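Local coordinates for protein putative 2,5-diketo-D-gluconic acid reductase B (Sinorhizobium meliloti, PDB 3UP8) that probably reduces small carbonyl compounds such as methylglyoxal with NADPH, as a TIM-barrel member of the aldo/keto reductase family, at residues 184-189 with 211-216. Numbering follows the deposited sequence.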
# COMPACT_ATOMS: atom_id res chain seq x y z
N HIS A 184 10.40 -5.03 -0.52
CA HIS A 184 11.57 -4.34 0.02
C HIS A 184 12.77 -5.01 -0.65
O HIS A 184 12.60 -6.01 -1.35
CB HIS A 184 11.63 -4.49 1.54
CG HIS A 184 11.42 -5.90 2.02
ND1 HIS A 184 12.38 -6.88 1.90
CD2 HIS A 184 10.36 -6.48 2.64
CE1 HIS A 184 11.91 -8.01 2.40
NE2 HIS A 184 10.69 -7.79 2.86
N PRO A 185 13.98 -4.46 -0.46
CA PRO A 185 15.13 -5.01 -1.21
C PRO A 185 15.40 -6.52 -1.02
O PRO A 185 15.97 -7.16 -1.91
CB PRO A 185 16.30 -4.17 -0.70
CG PRO A 185 15.66 -2.85 -0.32
CD PRO A 185 14.34 -3.24 0.29
N TYR A 186 14.98 -7.08 0.12
CA TYR A 186 15.27 -8.50 0.42
C TYR A 186 14.25 -9.50 -0.13
O TYR A 186 14.46 -10.72 -0.04
CB TYR A 186 15.51 -8.67 1.93
CG TYR A 186 16.46 -7.62 2.43
CD1 TYR A 186 17.83 -7.67 2.12
CD2 TYR A 186 15.99 -6.53 3.17
CE1 TYR A 186 18.70 -6.66 2.56
CE2 TYR A 186 16.83 -5.54 3.60
CZ TYR A 186 18.18 -5.60 3.30
OH TYR A 186 18.97 -4.59 3.77
N LEU A 187 13.15 -9.00 -0.70
CA LEU A 187 12.14 -9.88 -1.28
C LEU A 187 11.92 -9.57 -2.75
O LEU A 187 11.38 -8.51 -3.08
CB LEU A 187 10.82 -9.79 -0.50
CG LEU A 187 9.66 -10.67 -1.02
CD1 LEU A 187 10.05 -12.17 -1.00
CD2 LEU A 187 8.43 -10.41 -0.15
N ASP A 188 12.33 -10.50 -3.61
CA ASP A 188 12.13 -10.37 -5.06
C ASP A 188 10.64 -10.40 -5.42
O ASP A 188 9.90 -11.28 -4.95
CB ASP A 188 12.85 -11.50 -5.80
CG ASP A 188 12.63 -11.45 -7.30
OD1 ASP A 188 12.69 -10.35 -7.90
OD2 ASP A 188 12.39 -12.51 -7.90
N GLN A 189 10.21 -9.45 -6.24
CA GLN A 189 8.83 -9.44 -6.73
C GLN A 189 8.74 -9.37 -8.25
O GLN A 189 7.77 -8.83 -8.81
CB GLN A 189 8.01 -8.30 -6.07
CG GLN A 189 7.74 -8.52 -4.58
CD GLN A 189 6.67 -9.57 -4.29
OE1 GLN A 189 6.35 -10.42 -5.14
NE2 GLN A 189 6.11 -9.51 -3.09
N ASN A 211 11.57 -4.64 8.42
CA ASN A 211 11.55 -4.89 9.86
C ASN A 211 12.86 -4.48 10.54
O ASN A 211 13.26 -5.07 11.55
CB ASN A 211 11.23 -6.37 10.12
CG ASN A 211 10.53 -6.61 11.44
OD1 ASN A 211 10.01 -5.69 12.08
ND2 ASN A 211 10.51 -7.87 11.86
N GLY A 212 13.53 -3.46 9.98
CA GLY A 212 14.80 -2.97 10.53
C GLY A 212 16.06 -3.33 9.77
O GLY A 212 17.12 -2.74 10.01
N LYS A 213 15.97 -4.29 8.85
CA LYS A 213 17.13 -4.68 8.04
C LYS A 213 17.66 -3.52 7.20
O LYS A 213 18.88 -3.37 7.05
CB LYS A 213 16.77 -5.84 7.10
CG LYS A 213 17.10 -7.23 7.60
CD LYS A 213 17.18 -8.19 6.39
CE LYS A 213 18.02 -9.42 6.70
NZ LYS A 213 18.64 -9.96 5.47
N VAL A 214 16.76 -2.70 6.68
CA VAL A 214 17.16 -1.61 5.78
C VAL A 214 18.12 -0.58 6.41
O VAL A 214 19.19 -0.36 5.85
CB VAL A 214 15.95 -0.94 5.06
CG1 VAL A 214 16.31 0.44 4.54
CG2 VAL A 214 15.46 -1.84 3.92
N PRO A 215 17.78 0.03 7.56
CA PRO A 215 18.73 1.00 8.16
C PRO A 215 20.09 0.41 8.55
O PRO A 215 21.07 1.16 8.69
CB PRO A 215 17.99 1.51 9.41
CG PRO A 215 16.54 1.16 9.18
CD PRO A 215 16.55 -0.10 8.37
N ALA A 216 20.17 -0.90 8.71
CA ALA A 216 21.42 -1.57 9.10
C ALA A 216 22.24 -2.04 7.90
O ALA A 216 23.36 -2.51 8.07
CB ALA A 216 21.12 -2.76 10.03
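Pro185 and Tyr186 face Val214 and Lys213 with no hydrogen bond between the two backbones; the nearest CA atoms, of Pro185 and Val214, are 8.0 Å apart. The contact joins the loop after strand 176-182 to the short helix 213-216 in the connection after strand 202-206 of the aldo/keto reductase TIM barrel. Residues 184-187 form a type I beta turn, closed by Leu187 N to His184 O at 3.1 Å. The helix is weakly bonded. The CB of Tyr186 points toward it, and CG anti to the carbonyl carbon (chi1 -47°) lays the ring against Lys213. Lys213 runs obliquely over one face of the ring. Its CD makes a CH-pi contact 3.9 Å from the ring centroid, and its NZ a cation-pi contact at 4.5 Å. Val214 CG2 lies 4.0 Å from Pro185 CD and also touches Tyr186. Leu220 of helix 218-227 packs on both Tyr186 and Val214. The Tyr186 hydroxyl is hydrogen-bonded to Asp217 OD2. A leucine in place of this tyrosine would probably leave Asp217 without this partner and the Lys213 ammonium without its aromatic face. Over the same face, Lys213 CB sits above the CE2 corner of the ring, 3.5 Å from Tyr186 CE2.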